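Local coordinates for protein unsaturated glucuronyl hydrolase (Streptococcus agalactiae, PDB 2ZZR) that hydrolyses unsaturated disaccharides of chondroitin, hyaluronan and heparin, cleaving their glycosidic bonds to release the unsaturated uronic acid, at residues E148-W160 / L163-C175. Residues are numbered along the deposited sequence; the frame is centred on the assembly and turned at random.
Sequences ERYQEKGGFIQAW and LGYKEHYRLIIDC
Ala-159 N and Arg-170 O form a nearly straight hydrogen bond of 3.0 Å where the chain leaving the hairpin 150-151/156-157 meets strand 170-172; alongside, a water bridges Ile-157 O to Ile-172 N. Around that crossing, Arg-170 grips the carbonyl of Trp-160. Its NH2 donates to Trp-160 O at 2.8 Å and also to His-168 O, both acceptors lying in the guanidinium plane, which fixes the rotation of the group. NH1 lies over the face of the indole, and the cation-pi contact puts Arg-170 CZ 4.5 Å from the centroid of the six-membered ring of Trp-160. Ala-159 CB rests on one guanidinium face and also meets Ile-172 CD1.

At the hairpin turn, Tyr-169, with CG anti to the backbone N (chi1 -159°), sends its OH to Lys-153 O, to which it donates at 2.8 Å. A second water joins this hydroxyl to Lys-153 N and Gln-151 NE2. Phe-156 turns its edge to the tyrosine face in a T-shaped pair, planes at 82°, while its CB packs on Leu-171 CD2. Leu-163 CD2 sits over the centre of the Arg-149 guanidinium, 3.5 Å from CZ; Arg-149 NE donates to Gln-158 O and NH2 to Ala-159 O and Gly-161 O, which hold the group in place under the leucine.

The hairpin, with its G1 beta bulge at Gly-155 and Phe-156 facing Gln-151, thus packs against an edge strand of the sheet 170-172/219-222/229-233. The strand runs into a type I turn, Ile-172 to Cys-175, that carries Asp-174, probably the proton donor of this family 88 glycoside hydrolase, at the active site of its alpha barrel.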
loop_
_atom_site.group_PDB
_atom_site.type_symbol
_atom_site.label_atom_id
_atom_site.label_comp_id
_atom_site.label_asym_id
_atom_site.label_seq_id
_atom_site.Cartn_x
_atom_site.Cartn_y
_atom_site.Cartn_z
ATOM N N GLU A 148 3.092 4.375 20.259
ATOM C CA GLU A 148 2.721 3.626 21.476
ATOM C C GLU A 148 2.978 2.122 21.351
ATOM O O GLU A 148 3.139 1.429 22.364
ATOM C CB GLU A 148 1.247 3.849 21.834
ATOM C CG GLU A 148 0.871 5.260 22.268
ATOM C CD GLU A 148 -0.630 5.441 22.438
ATOM O OE1 GLU A 148 -1.381 4.437 22.376
ATOM O OE2 GLU A 148 -1.066 6.597 22.627
ATOM N N ARG A 149 3.004 1.615 20.117
ATOM C CA ARG A 149 3.194 0.181 19.887
ATOM C C ARG A 149 4.652 -0.233 19.650
ATOM O O ARG A 149 4.938 -1.408 19.426
ATOM C CB ARG A 149 2.284 -0.320 18.757
ATOM C CG ARG A 149 0.807 -0.048 19.006
ATOM C CD ARG A 149 -0.089 -0.887 18.100
ATOM N NE ARG A 149 -0.115 -2.303 18.485
ATOM C CZ ARG A 149 -0.829 -2.802 19.495
ATOM N NH1 ARG A 149 -1.595 -2.011 20.241
ATOM N NH2 ARG A 149 -0.774 -4.102 19.763
ATOM N N TYR A 150 5.571 0.732 19.715
ATOM C CA TYR A 150 6.987 0.445 19.509
ATOM C C TYR A 150 7.562 -0.407 20.637
ATOM O O TYR A 150 7.355 -0.108 21.811
ATOM C CB TYR A 150 7.802 1.737 19.380
ATOM C CG TYR A 150 9.284 1.491 19.183
ATOM C CD1 TYR A 150 10.206 1.824 20.182
ATOM C CD2 TYR A 150 9.765 0.920 18.008
ATOM C CE1 TYR A 150 11.572 1.595 20.005
ATOM C CE2 TYR A 150 11.124 0.692 17.821
ATOM C CZ TYR A 150 12.020 1.032 18.824
ATOM O OH TYR A 150 13.358 0.802 18.633
ATOM N N GLN A 151 8.290 -1.451 20.254
ATOM C CA GLN A 151 8.976 -2.328 21.191
ATOM C C GLN A 151 10.494 -2.188 21.072
ATOM O O GLN A 151 11.073 -2.534 20.042
ATOM C CB GLN A 151 8.558 -3.783 20.959
ATOM C CG GLN A 151 7.064 -4.056 21.170
ATOM C CD GLN A 151 6.605 -3.909 22.622
ATOM O OE1 GLN A 151 5.408 -3.943 22.908
ATOM N NE2 GLN A 151 7.555 -3.736 23.541
ATOM N N GLU A 152 11.125 -1.693 22.136
ATOM C CA GLU A 152 12.583 -1.530 22.186
ATOM C C GLU A 152 13.335 -2.848 22.019
ATOM O O GLU A 152 14.422 -2.883 21.439
ATOM C CB GLU A 152 13.007 -0.853 23.490
ATOM C CG GLU A 152 12.702 0.637 23.546
ATOM C CD GLU A 152 13.146 1.287 24.850
ATOM O OE1 GLU A 152 12.856 2.492 25.036
ATOM O OE2 GLU A 152 13.781 0.598 25.687
ATOM N N LYS A 153 12.751 -3.930 22.532
ATOM C CA LYS A 153 13.341 -5.257 22.406
ATOM C C LYS A 153 12.962 -5.893 21.068
ATOM O O LYS A 153 11.925 -6.559 20.942
ATOM C CB LYS A 153 12.951 -6.140 23.600
ATOM C CG LYS A 153 13.446 -5.590 24.930
ATOM C CD LYS A 153 13.370 -6.630 26.026
ATOM C CE LYS A 153 14.108 -6.180 27.283
ATOM N NZ LYS A 153 15.584 -6.129 27.053
ATOM N N GLY A 154 13.824 -5.673 20.075
ATOM C CA GLY A 154 13.563 -6.067 18.690
ATOM C C GLY A 154 13.502 -4.854 17.773
ATOM O O GLY A 154 13.792 -4.960 16.583
ATOM N N GLY A 155 13.127 -3.709 18.340
ATOM C CA GLY A 155 13.091 -2.427 17.620
ATOM C C GLY A 155 12.062 -2.394 16.506
ATOM O O GLY A 155 12.379 -2.054 15.368
ATOM N N PHE A 156 10.828 -2.757 16.835
ATOM C CA PHE A 156 9.758 -2.832 15.843
ATOM C C PHE A 156 8.436 -2.340 16.415
ATOM O O PHE A 156 8.247 -2.288 17.639
ATOM C CB PHE A 156 9.601 -4.268 15.331
ATOM C CG PHE A 156 9.080 -5.227 16.376
ATOM C CD1 PHE A 156 9.950 -5.819 17.285
ATOM C CD2 PHE A 156 7.720 -5.524 16.449
ATOM C CE1 PHE A 156 9.475 -6.693 18.264
ATOM C CE2 PHE A 156 7.230 -6.396 17.422
ATOM C CZ PHE A 156 8.115 -6.983 18.330
ATOM N N ILE A 157 7.522 -1.974 15.519
ATOM C CA ILE A 157 6.164 -1.593 15.900
ATOM C C ILE A 157 5.328 -2.865 15.934
ATOM O O ILE A 157 5.172 -3.547 14.910
ATOM C CB ILE A 157 5.547 -0.576 14.900
ATOM C CG1 ILE A 157 6.383 0.708 14.878
ATOM C CG2 ILE A 157 4.078 -0.280 15.252
ATOM C CD1 ILE A 157 6.131 1.580 13.680
ATOM N N GLN A 158 4.810 -3.192 17.115
ATOM C CA GLN A 158 4.028 -4.411 17.279
ATOM C C GLN A 158 2.658 -4.296 16.626
ATOM O O GLN A 158 1.974 -3.273 16.763
ATOM C CB GLN A 158 3.879 -4.787 18.761
ATOM C CG GLN A 158 3.369 -6.227 18.962
ATOM C CD GLN A 158 3.008 -6.557 20.400
ATOM O OE1 GLN A 158 2.079 -7.337 20.658
ATOM N NE2 GLN A 158 3.733 -5.977 21.340
ATOM N N ALA A 159 2.270 -5.352 15.920
ATOM C CA ALA A 159 0.939 -5.458 15.329
ATOM C C ALA A 159 -0.128 -5.544 16.428
ATOM O O ALA A 159 0.203 -5.701 17.615
ATOM C CB ALA A 159 0.873 -6.671 14.417
ATOM N N TRP A 160 -1.397 -5.416 16.028
ATOM C CA TRP A 160 -2.533 -5.510 16.952
ATOM C C TRP A 160 -2.461 -6.737 17.861
ATOM O O TRP A 160 -1.903 -7.778 17.488
ATOM C CB TRP A 160 -3.868 -5.496 16.188
ATOM C CG TRP A 160 -3.918 -6.393 14.979
ATOM C CD1 TRP A 160 -3.666 -6.033 13.679
ATOM C CD2 TRP A 160 -4.249 -7.788 14.949
ATOM N NE1 TRP A 160 -3.816 -7.118 12.850
ATOM C CE2 TRP A 160 -4.179 -8.207 13.601
ATOM C CE3 TRP A 160 -4.607 -8.726 15.930
ATOM C CZ2 TRP A 160 -4.443 -9.524 13.208
ATOM C CZ3 TRP A 160 -4.876 -10.034 15.538
ATOM C CH2 TRP A 160 -4.789 -10.422 14.188
ATOM N N LEU A 163 0.068 -5.786 23.867
ATOM C CA LEU A 163 1.422 -5.234 23.792
ATOM C C LEU A 163 2.374 -5.971 24.724
ATOM O O LEU A 163 2.082 -6.127 25.912
ATOM C CB LEU A 163 1.423 -3.741 24.125
ATOM C CG LEU A 163 0.909 -2.784 23.043
ATOM C CD1 LEU A 163 0.793 -1.386 23.615
ATOM C CD2 LEU A 163 1.821 -2.798 21.817
ATOM N N GLY A 164 3.491 -6.435 24.166
ATOM C CA GLY A 164 4.548 -7.102 24.931
ATOM C C GLY A 164 4.348 -8.593 25.146
ATOM O O GLY A 164 5.253 -9.289 25.620
ATOM N N TYR A 165 3.160 -9.083 24.796
ATOM C CA TYR A 165 2.790 -10.476 25.026
ATOM C C TYR A 165 3.401 -11.387 23.963
ATOM O O TYR A 165 3.213 -11.166 22.768
ATOM C CB TYR A 165 1.262 -10.610 25.069
ATOM C CG TYR A 165 0.770 -12.022 25.249
ATOM C CD1 TYR A 165 1.229 -12.808 26.305
ATOM C CD2 TYR A 165 -0.161 -12.576 24.368
ATOM C CE1 TYR A 165 0.784 -14.102 26.473
ATOM C CE2 TYR A 165 -0.614 -13.876 24.530
ATOM C CZ TYR A 165 -0.134 -14.629 25.595
ATOM O OH TYR A 165 -0.566 -15.914 25.777
ATOM N N LYS A 166 4.133 -12.409 24.411
ATOM C CA LYS A 166 4.901 -13.287 23.520
ATOM C C LYS A 166 4.130 -13.826 22.313
ATOM O O LYS A 166 4.638 -13.797 21.187
ATOM C CB LYS A 166 5.524 -14.453 24.300
ATOM C CG LYS A 166 6.440 -15.333 23.462
ATOM C CD LYS A 166 7.015 -16.490 24.268
ATOM C CE LYS A 166 8.219 -17.106 23.563
ATOM N NZ LYS A 166 7.894 -17.705 22.226
ATOM N N GLU A 167 2.912 -14.320 22.539
ATOM C CA GLU A 167 2.144 -14.946 21.460
ATOM C C GLU A 167 1.613 -13.939 20.428
ATOM O O GLU A 167 1.122 -14.339 19.368
ATOM C CB GLU A 167 0.999 -15.810 22.012
ATOM C CG GLU A 167 1.434 -16.842 23.066
ATOM C CD GLU A 167 2.585 -17.733 22.607
ATOM O OE1 GLU A 167 3.466 -18.029 23.445
ATOM O OE2 GLU A 167 2.620 -18.127 21.419
ATOM N N HIS A 168 1.728 -12.651 20.747
ATOM C CA HIS A 168 1.318 -11.553 19.859
ATOM C C HIS A 168 2.504 -10.680 19.448
ATOM O O HIS A 168 2.327 -9.699 18.726
ATOM C CB HIS A 168 0.313 -10.645 20.568
ATOM C CG HIS A 168 -0.996 -11.300 20.873
ATOM N ND1 HIS A 168 -2.057 -10.604 21.409
ATOM C CD2 HIS A 168 -1.425 -12.572 20.706
ATOM C CE1 HIS A 168 -3.079 -11.423 21.576
ATOM N NE2 HIS A 168 -2.722 -12.623 21.159
ATOM N N TYR A 169 3.700 -11.029 19.925
ATOM C CA TYR A 169 4.869 -10.148 19.841
ATOM C C TYR A 169 5.507 -10.233 18.457
ATOM O O TYR A 169 6.469 -10.976 18.228
ATOM C CB TYR A 169 5.861 -10.523 20.941
ATOM C CG TYR A 169 6.848 -9.443 21.313
ATOM C CD1 TYR A 169 6.446 -8.328 22.048
ATOM C CD2 TYR A 169 8.189 -9.555 20.960
ATOM C CE1 TYR A 169 7.358 -7.344 22.410
ATOM C CE2 TYR A 169 9.111 -8.575 21.319
ATOM C CZ TYR A 169 8.689 -7.482 22.043
ATOM O OH TYR A 169 9.591 -6.512 22.400
ATOM N N ARG A 170 4.943 -9.473 17.523
ATOM C CA ARG A 170 5.254 -9.660 16.119
ATOM C C ARG A 170 5.055 -8.365 15.342
ATOM O O ARG A 170 4.331 -7.466 15.792
ATOM C CB ARG A 170 4.359 -10.755 15.529
ATOM C CG ARG A 170 2.903 -10.308 15.296
ATOM C CD ARG A 170 1.883 -11.407 15.581
ATOM N NE ARG A 170 0.563 -11.038 15.067
ATOM C CZ ARG A 170 -0.284 -10.202 15.666
ATOM N NH1 ARG A 170 -1.450 -9.933 15.095
ATOM N NH2 ARG A 170 0.024 -9.629 16.827
ATOM N N LEU A 171 5.709 -8.289 14.184
ATOM C CA LEU A 171 5.426 -7.242 13.200
ATOM C C LEU A 171 4.751 -7.868 11.987
ATOM O O LEU A 171 4.859 -9.075 11.755
ATOM C CB LEU A 171 6.708 -6.497 12.786
ATOM C CG LEU A 171 7.866 -7.242 12.097
ATOM C CD1 LEU A 171 7.598 -7.538 10.614
ATOM C CD2 LEU A 171 9.173 -6.455 12.239
ATOM N N ILE A 172 4.068 -7.040 11.201
ATOM C CA ILE A 172 3.451 -7.486 9.958
ATOM C C ILE A 172 4.027 -6.619 8.837
ATOM O O ILE A 172 4.343 -5.452 9.062
ATOM C CB ILE A 172 1.900 -7.420 10.043
ATOM C CG1 ILE A 172 1.405 -8.398 11.129
ATOM C CG2 ILE A 172 1.247 -7.737 8.693
ATOM C CD1 ILE A 172 -0.087 -8.335 11.408
ATOM N N ILE A 173 4.200 -7.200 7.655
ATOM C CA ILE A 173 4.932 -6.527 6.576
ATOM C C ILE A 173 4.273 -5.221 6.111
ATOM O O ILE A 173 4.966 -4.294 5.663
ATOM C CB ILE A 173 5.193 -7.468 5.365
ATOM C CG1 ILE A 173 6.214 -6.828 4.409
ATOM C CG2 ILE A 173 3.878 -7.877 4.685
ATOM C CD1 ILE A 173 6.785 -7.767 3.371
ATOM N N ASP A 174 2.949 -5.136 6.235
ATOM C CA ASP A 174 2.259 -3.912 5.804
ATOM C C ASP A 174 2.612 -2.694 6.664
ATOM O O ASP A 174 2.340 -1.553 6.283
ATOM C CB ASP A 174 0.740 -4.121 5.675
ATOM C CG ASP A 174 0.035 -4.297 7.011
ATOM O OD1 ASP A 174 -1.211 -4.325 6.991
ATOM O OD2 ASP A 174 0.684 -4.406 8.075
ATOM N N CYS A 175 3.251 -2.929 7.811
ATOM C CA CYS A 175 3.682 -1.824 8.663
ATOM C C CYS A 175 4.742 -0.954 7.970
ATOM O O CYS A 175 4.958 0.196 8.357
ATOM C CB CYS A 175 4.175 -2.314 10.030
ATOM S SG CYS A 175 4.182 -1.011 11.288
HETATM O O HOH W 1 10.264 -4.062 24.222
HETATM O O HOH W 2 3.581 -4.489 12.731
#